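Local coordinates for protein NANS (YJHS), A 9-O-acetyl N-acetylneuraminic acid esterase (Escherichia coli O157:H7 EDL933, PDB 3PT5) that probably removes the 9-O-acetyl group from 9-O-acetyl-N-acetylneuraminate, a sialic acid of mammalian mucosal sites, allowing the bacterium to grow on it, at residues 29-34 against 316-321; 283-288 against 294-299; 304-307 against 311-314. All blocks are in the same frame, centred on the assembly; numbering follows the deposited sequence. Where two conformers were deposited one is given.

Interaction 1. Residues 29-34 against 316-321; sequences QSNAMA and AARRGI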
loop_
_atom_site.group_PDB
_atom_site.type_symbol
_atom_site.label_atom_id
_atom_site.label_comp_id
_atom_site.label_asym_id
_atom_site.label_seq_id
_atom_site.Cartn_x
_atom_site.Cartn_y
_atom_site.Cartn_z
ATOM N N GLN A 29 0.740 -6.579 -2.602
ATOM C CA GLN A 29 1.751 -7.311 -1.838
ATOM C C GLN A 29 2.829 -6.378 -1.277
ATOM O O GLN A 29 2.540 -5.211 -1.044
ATOM C CB GLN A 29 2.246 -8.560 -2.579
ATOM C CG GLN A 29 3.009 -8.363 -3.870
ATOM C CD GLN A 29 3.112 -9.684 -4.627
ATOM O OE1 GLN A 29 2.464 -9.860 -5.643
ATOM N NE2 GLN A 29 3.862 -10.635 -4.085
ATOM N N SER A 30 4.034 -6.883 -1.044
ATOM C CA SER A 30 5.024 -6.145 -0.266
ATOM C C SER A 30 5.294 -4.717 -0.699
ATOM O O SER A 30 5.471 -3.849 0.152
ATOM C CB SER A 30 6.351 -6.906 -0.173
ATOM O OG SER A 30 6.937 -7.035 -1.445
ATOM N N ASN A 31 5.341 -4.458 -2.011
ATOM C CA ASN A 31 5.741 -3.109 -2.447
ATOM C C ASN A 31 4.644 -2.050 -2.344
ATOM O O ASN A 31 4.910 -0.867 -2.499
ATOM C CB ASN A 31 6.426 -3.154 -3.824
ATOM C CG ASN A 31 7.865 -3.603 -3.710
ATOM O OD1 ASN A 31 8.594 -3.113 -2.826
ATOM N ND2 ASN A 31 8.284 -4.562 -4.554
ATOM N N ALA A 32 3.447 -2.477 -1.991
ATOM C CA ALA A 32 2.323 -1.581 -1.711
ATOM C C ALA A 32 2.358 -1.082 -0.264
ATOM O O ALA A 32 1.715 -0.087 0.062
ATOM C CB ALA A 32 1.008 -2.277 -1.955
ATOM N N MET A 33 3.110 -1.792 0.576
ATOM C CA MET A 33 3.056 -1.576 2.017
ATOM C C MET A 33 4.433 -1.307 2.606
ATOM O O MET A 33 5.367 -0.981 1.897
ATOM C CB MET A 33 2.398 -2.786 2.683
ATOM C CG MET A 33 2.974 -4.126 2.285
ATOM S SD MET A 33 2.275 -5.475 3.260
ATOM C CE MET A 33 2.970 -5.117 4.886
ATOM N N ALA A 34 4.562 -1.444 3.926
ATOM C CA ALA A 34 5.748 -0.997 4.593
ATOM C C ALA A 34 6.864 -2.039 4.525
ATOM O O ALA A 34 7.033 -2.844 5.426
ATOM C CB ALA A 34 5.397 -0.661 6.066
ATOM N N ALA A 316 13.268 5.757 1.470
ATOM C CA ALA A 316 13.508 7.003 0.743
ATOM C C ALA A 316 12.688 7.063 -0.546
ATOM O O ALA A 316 12.102 8.085 -0.830
ATOM C CB ALA A 316 14.993 7.121 0.424
ATOM N N ALA A 317 12.683 5.978 -1.330
ATOM C CA ALA A 317 11.876 5.969 -2.575
ATOM C C ALA A 317 10.396 6.126 -2.293
ATOM O O ALA A 317 9.656 6.747 -3.056
ATOM C CB ALA A 317 12.104 4.694 -3.359
ATOM N N ARG A 318 9.956 5.536 -1.195
ATOM C CA ARG A 318 8.536 5.575 -0.876
ATOM C C ARG A 318 8.115 6.991 -0.482
ATOM O O ARG A 318 7.100 7.479 -0.957
ATOM C CB ARG A 318 8.249 4.569 0.228
ATOM C CG ARG A 318 8.410 3.152 -0.325
ATOM C CD ARG A 318 8.303 2.135 0.789
ATOM N NE ARG A 318 8.870 0.827 0.415
ATOM C CZ ARG A 318 8.219 -0.135 -0.208
ATOM N NH1 ARG A 318 6.956 0.061 -0.575
ATOM N NH2 ARG A 318 8.846 -1.303 -0.477
ATOM N N ARG A 319 8.945 7.664 0.315
ATOM C CA ARG A 319 8.752 9.095 0.654
ATOM C C ARG A 319 8.859 10.041 -0.511
ATOM O O ARG A 319 8.320 11.160 -0.468
ATOM C CB ARG A 319 9.806 9.563 1.663
ATOM C CG ARG A 319 9.656 8.991 3.019
ATOM C CD ARG A 319 10.851 9.376 3.862
ATOM N NE ARG A 319 10.881 8.547 5.059
ATOM C CZ ARG A 319 11.935 7.878 5.480
ATOM N NH1 ARG A 319 13.088 7.955 4.813
ATOM N NH2 ARG A 319 11.828 7.150 6.579
ATOM N N GLY A 320 9.594 9.627 -1.536
ATOM C CA GLY A 320 9.858 10.489 -2.679
ATOM C C GLY A 320 9.091 10.103 -3.934
ATOM O O GLY A 320 7.887 10.308 -4.035
ATOM N N ILE A 321 9.807 9.546 -4.902
ATOM C CA ILE A 321 9.251 9.372 -6.238
ATOM C C ILE A 321 8.023 8.472 -6.244
ATOM O O ILE A 321 7.113 8.688 -7.034
ATOM C CB ILE A 321 10.335 8.826 -7.230
ATOM C CG1 ILE A 321 9.819 8.801 -8.680
ATOM C CG2 ILE A 321 10.815 7.422 -6.820
ATOM C CD1 ILE A 321 9.441 10.182 -9.273
#
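Arg318 reaches from its helix to Asn31, and this one side chain makes nearly the whole contact. Its CA-CB bond already points at the loop 29-34; CG lies beside the backbone N, opposite the carbonyl carbon (chi1 -69°), and from there the chain runs extended to NE, delivering the guanidinium end-on. CZ sits 3.6 Å from Met33 O, which lies over one face of the group. NH1 donates to Asn31 O at 3.0 Å, meeting that oxygen from above its carbonyl plane although the oxygen itself is close to the guanidinium plane. NH2 donates to Asn31 OD1, also at 3.0 Å, and this bond lies in the amide carbonyl plane. Both are bent, with N-H...O angles of 139° and 136°, yet together they grip backbone and side chain of one residue and so restrain rotation of the planar group. Gln106 OE1 takes a further bond from NH1 and Phe313 O one from NH2, while Asn31 ND2 is held by Glu192. The contact is buried: helix 315-335 brings the arginine to the turn that follows strand 20-28, and the other side of that turn packs through Ala32 on Cys130 of strand 122-130 and Met189 of strand 182-189.

Interaction 2. Residues 283-288 against 294-299; sequences DEDPDD and YGSAYR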
loop_
_atom_site.group_PDB
_atom_site.type_symbol
_atom_site.label_atom_id
_atom_site.label_comp_id
_atom_site.label_asym_id
_atom_site.label_seq_id
_atom_site.Cartn_x
_atom_site.Cartn_y
_atom_site.Cartn_z
ATOM N N ASP A 283 23.597 -0.244 -1.292
ATOM C CA ASP A 283 24.197 0.780 -2.157
ATOM C C ASP A 283 23.150 1.755 -2.732
ATOM O O ASP A 283 23.475 2.885 -3.145
ATOM C CB ASP A 283 24.962 0.075 -3.282
ATOM C CG ASP A 283 24.082 -0.919 -4.050
ATOM O OD1 ASP A 283 23.874 -2.058 -3.564
ATOM O OD2 ASP A 283 23.596 -0.567 -5.141
ATOM N N GLU A 284 21.877 1.345 -2.713
ATOM C CA GLU A 284 20.817 2.182 -3.280
ATOM C C GLU A 284 20.082 3.050 -2.265
ATOM O O GLU A 284 19.233 3.863 -2.650
ATOM C CB GLU A 284 19.840 1.328 -4.098
ATOM C CG GLU A 284 20.562 0.572 -5.177
ATOM C CD GLU A 284 19.654 -0.157 -6.148
ATOM O OE1 GLU A 284 18.449 -0.359 -5.863
ATOM O OE2 GLU A 284 20.173 -0.546 -7.212
ATOM N N ASP A 285 20.411 2.890 -0.980
ATOM C CA ASP A 285 19.674 3.569 0.078
ATOM C C ASP A 285 20.661 4.286 1.010
ATOM O O ASP A 285 20.821 3.908 2.182
ATOM C CB ASP A 285 18.817 2.542 0.825
ATOM C CG ASP A 285 17.890 3.163 1.853
ATOM O OD1 ASP A 285 17.445 4.335 1.712
ATOM O OD2 ASP A 285 17.645 2.437 2.834
ATOM N N PRO A 286 21.314 5.330 0.500
ATOM C CA PRO A 286 22.326 5.990 1.345
ATOM C C PRO A 286 21.708 6.728 2.542
ATOM O O PRO A 286 20.562 7.168 2.477
ATOM C CB PRO A 286 22.970 6.994 0.391
ATOM C CG PRO A 286 21.966 7.214 -0.686
ATOM C CD PRO A 286 21.234 5.924 -0.848
ATOM N N ASP A 287 22.499 6.868 3.603
ATOM C CA ASP A 287 22.165 7.692 4.754
ATOM C C ASP A 287 22.085 9.167 4.407
ATOM O O ASP A 287 22.698 9.636 3.425
ATOM C CB ASP A 287 23.269 7.585 5.805
ATOM C CG ASP A 287 23.536 6.175 6.233
ATOM O OD1 ASP A 287 22.641 5.285 6.106
ATOM O OD2 ASP A 287 24.646 5.950 6.737
ATOM N N ASP A 288 21.346 9.899 5.236
ATOM C CA ASP A 288 21.462 11.366 5.282
ATOM C C ASP A 288 21.675 11.770 6.740
ATOM O O ASP A 288 20.715 11.854 7.496
ATOM C CB ASP A 288 20.198 12.036 4.726
ATOM C CG ASP A 288 20.326 13.575 4.660
ATOM O OD1 ASP A 288 21.282 14.123 5.269
ATOM O OD2 ASP A 288 19.498 14.226 3.984
ATOM N N TYR A 294 19.240 6.841 8.633
ATOM C CA TYR A 294 20.141 5.712 8.441
ATOM C C TYR A 294 19.369 4.667 7.626
ATOM O O TYR A 294 18.234 4.310 7.970
ATOM C CB TYR A 294 20.633 5.163 9.799
ATOM C CG TYR A 294 21.456 6.182 10.564
ATOM C CD1 TYR A 294 22.810 6.399 10.255
ATOM C CD2 TYR A 294 20.881 6.946 11.573
ATOM C CE1 TYR A 294 23.565 7.344 10.929
ATOM C CE2 TYR A 294 21.652 7.916 12.266
ATOM C CZ TYR A 294 22.976 8.102 11.933
ATOM O OH TYR A 294 23.697 9.081 12.640
ATOM N N GLY A 295 19.959 4.289 6.501
ATOM C CA GLY A 295 19.304 3.440 5.506
ATOM C C GLY A 295 19.460 1.978 5.831
ATOM O O GLY A 295 19.887 1.595 6.917
ATOM N N SER A 296 19.128 1.170 4.843
ATOM C CA SER A 296 19.038 -0.286 5.009
ATOM C C SER A 296 20.357 -1.004 5.247
ATOM O O SER A 296 20.358 -2.167 5.678
ATOM C CB SER A 296 18.368 -0.867 3.779
ATOM O OG SER A 296 19.218 -0.656 2.658
ATOM N N ALA A 297 21.478 -0.312 5.006
ATOM C CA ALA A 297 22.797 -0.917 5.123
ATOM C C ALA A 297 23.045 -1.419 6.541
ATOM O O ALA A 297 23.840 -2.336 6.715
ATOM C CB ALA A 297 23.876 0.091 4.728
ATOM N N TYR A 298 22.330 -0.847 7.518
ATOM C CA TYR A 298 22.516 -1.202 8.930
ATOM C C TYR A 298 21.774 -2.453 9.358
ATOM O O TYR A 298 22.005 -2.990 10.449
ATOM C CB TYR A 298 22.153 -0.014 9.848
ATOM C CG TYR A 298 23.206 1.060 9.806
ATOM C CD1 TYR A 298 24.342 0.959 10.620
ATOM C CD2 TYR A 298 23.087 2.150 8.951
ATOM C CE1 TYR A 298 25.319 1.907 10.600
ATOM C CE2 TYR A 298 24.112 3.147 8.918
ATOM C CZ TYR A 298 25.221 2.987 9.756
ATOM O OH TYR A 298 26.248 3.905 9.790
ATOM N N ARG A 299 20.873 -2.939 8.507
ATOM C CA ARG A 299 20.120 -4.156 8.812
ATOM C C ARG A 299 20.921 -5.432 8.534
ATOM O O ARG A 299 21.874 -5.433 7.767
ATOM C CB ARG A 299 18.789 -4.192 8.057
ATOM C CG ARG A 299 17.854 -3.080 8.486
ATOM C CD ARG A 299 16.414 -3.489 8.425
ATOM N NE ARG A 299 15.494 -2.390 8.694
ATOM C CZ ARG A 299 14.289 -2.550 9.271
ATOM N NH1 ARG A 299 13.474 -1.520 9.467
ATOM N NH2 ARG A 299 13.911 -3.754 9.683
HETATM O O HOH W 1 21.982 2.450 4.103
#
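Asp287 lays its carboxylate against the edge of the Tyr298 ring and reaches the backbone of Tyr294 and Gly295. OD2 is 3.6 Å from Tyr298 CE2, near the ring plane, and the two planar groups are only 21° apart. Asp287 CG stands beside its own backbone N (chi1 -56°), which turns OD1 toward Gly295 N; that hydrogen bond measures 2.9 Å and is almost straight at 175°, meeting OD1 nearly along the C-O direction. Both segments belong to the long loop of this SGNH hydrolase that runs from strand 265-268 to helix 315-335, and residues 296-298 form a short 3-10 turn within it, where Arg299 N bonds to Ser296 O. A second carboxylate meets the start of that turn: Asp285 OD2 accepts from Ser296 N at 2.8 Å, approached from above the carboxylate plane, while its OD1 is taken by Tyr293 OH. Ser296 OG lies 3.5 Å from Asp285 OD2, but its hydrogen-bond partner is Asn280 O. One water joins the two backbones, donating to Asp285 O at 2.7 Å and accepting from Ala297 N at 2.9 Å. Gly295 O accepts a hydrogen bond from His91 NE2.

Interaction 3. Residues 304-307 against 311-314; sequences WTTA and SHFS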
loop_
_atom_site.group_PDB
_atom_site.type_symbol
_atom_site.label_atom_id
_atom_site.label_comp_id
_atom_site.label_asym_id
_atom_site.label_seq_id
_atom_site.Cartn_x
_atom_site.Cartn_y
_atom_site.Cartn_z
ATOM N N TRP A 304 16.204 -7.829 9.184
ATOM C CA TRP A 304 15.702 -7.344 7.881
ATOM C C TRP A 304 14.454 -8.116 7.465
ATOM O O TRP A 304 14.065 -9.059 8.151
ATOM C CB TRP A 304 16.791 -7.355 6.806
ATOM C CG TRP A 304 17.349 -8.687 6.372
ATOM C CD1 TRP A 304 16.700 -9.892 6.311
ATOM C CD2 TRP A 304 18.647 -8.908 5.836
ATOM N NE1 TRP A 304 17.540 -10.852 5.779
ATOM C CE2 TRP A 304 18.741 -10.273 5.490
ATOM C CE3 TRP A 304 19.758 -8.083 5.617
ATOM C CZ2 TRP A 304 19.895 -10.822 4.927
ATOM C CZ3 TRP A 304 20.907 -8.644 5.088
ATOM C CH2 TRP A 304 20.968 -9.994 4.768
ATOM N N THR A 305 13.830 -7.719 6.359
ATOM C CA THR A 305 12.624 -8.368 5.914
ATOM C C THR A 305 13.071 -9.639 5.199
ATOM O O THR A 305 13.094 -10.722 5.809
ATOM C CB THR A 305 11.742 -7.431 5.048
ATOM O OG1 THR A 305 12.508 -6.922 3.952
ATOM C CG2 THR A 305 11.219 -6.283 5.909
ATOM N N THR A 306 13.547 -9.468 3.975
ATOM C CA THR A 306 13.818 -10.549 3.059
ATOM C C THR A 306 15.330 -10.554 2.740
ATOM O O THR A 306 15.948 -9.482 2.637
ATOM C CB THR A 306 12.929 -10.316 1.806
ATOM O OG1 THR A 306 11.563 -10.701 2.092
ATOM C CG2 THR A 306 13.461 -11.037 0.592
ATOM N N ALA A 307 15.941 -11.738 2.607
ATOM C CA ALA A 307 17.343 -11.810 2.231
ATOM C C ALA A 307 17.657 -11.123 0.893
ATOM O O ALA A 307 18.723 -10.529 0.735
ATOM C CB ALA A 307 17.837 -13.267 2.250
ATOM N N SER A 311 14.493 -6.569 -3.865
ATOM C CA SER A 311 13.135 -6.913 -4.205
ATOM C C SER A 311 12.082 -5.914 -3.714
ATOM O O SER A 311 10.907 -5.980 -4.150
ATOM C CB SER A 311 12.811 -8.310 -3.671
ATOM O OG SER A 311 12.932 -8.330 -2.254
ATOM N N HIS A 312 12.489 -5.027 -2.807
ATOM C CA HIS A 312 11.592 -3.999 -2.288
ATOM C C HIS A 312 12.142 -2.589 -2.402
ATOM O O HIS A 312 13.366 -2.355 -2.274
ATOM C CB HIS A 312 11.265 -4.236 -0.823
ATOM C CG HIS A 312 10.961 -5.643 -0.514
ATOM N ND1 HIS A 312 11.699 -6.586 0.106
ATOM C CD2 HIS A 312 9.744 -6.217 -0.811
ATOM C CE1 HIS A 312 10.931 -7.718 0.156
ATOM N NE2 HIS A 312 9.765 -7.478 -0.414
ATOM N N PHE A 313 11.219 -1.644 -2.625
ATOM C CA PHE A 313 11.589 -0.220 -2.662
ATOM C C PHE A 313 12.008 0.278 -1.294
ATOM O O PHE A 313 11.525 -0.217 -0.274
ATOM C CB PHE A 313 10.434 0.622 -3.142
ATOM C CG PHE A 313 10.074 0.382 -4.571
ATOM C CD1 PHE A 313 10.907 0.855 -5.608
ATOM C CD2 PHE A 313 8.865 -0.238 -4.864
ATOM C CE1 PHE A 313 10.541 0.646 -6.944
ATOM C CE2 PHE A 313 8.468 -0.432 -6.205
ATOM C CZ PHE A 313 9.321 0.002 -7.220
ATOM N N SER A 314 12.939 1.237 -1.297
ATOM C CA SER A 314 13.501 1.798 -0.053
ATOM C C SER A 314 12.515 2.734 0.630
ATOM O O SER A 314 11.548 3.220 0.023
ATOM C CB SER A 314 14.799 2.579 -0.353
ATOM O OG SER A 314 14.515 3.750 -1.176
#
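Neither 304-307 nor 311-314 is regular helix or strand, and their backbones stay well apart: the closest CA atoms, those of Thr306 and Ser311, are 8.2 Å from each other, so side chains must bridge the gap. The second segment leads into helix 315-335, with Ser314 at its N-cap position and its OG accepting from Ala317 N. It carries His312 just ahead of the last helix, a placement consistent with the catalytic histidine of the SGNH hydrolase fold. The His312 ring turns an edge to Thr306. In the conformer described for Thr306, CE1 lies 3.6 Å from Thr306 OG1 and 3.7 Å from Thr306 CB, both near the ring plane; a second conformer makes the OG1 approach less certain. Thr305 OG1 comes in obliquely, 3.9 Å from His312 ND1, which is packing distance. The hydrogen bond of that hydroxyl goes to Glu37. Ser311 OG, turned between its own backbone N and carbonyl carbon (chi1 61°), hovers above the rim of the histidine ring, bonds to Leu308 O, and touches Thr306 CG2 at 4.0 Å. Tyr35 meets the ring too, its plane inclined by about 35°. At the other end of the imidazole, Ser30 OG lies 3.0 Å from both His312 NE2 and His312 CD2, a proximity consistent with a catalytic serine-histidine pair.

Along the chain, interactions 2 and 3 follow one another inside the loop closed by interaction 1, and both lie between strand 265-268 and helix 315-335. The centres of interaction 1 and interaction 2 are about 15 Å apart. Those of interaction 1 and interaction 3 are about 11 Å apart, and those of interaction 2 and interaction 3 about 12 Å. The tightest join is between 1 and 3, where Asn31 ND2 approaches Ser311 O at 3.0 Å, a probable hydrogen bond, so the turn after strand 20-28 and the histidine loop are fixed to one another, consistent with an active site assembled there. Interaction 2 lies farther out and reaches the others by packing, as with Asp285 OD1 and Ala316 CB at 3.9 Å.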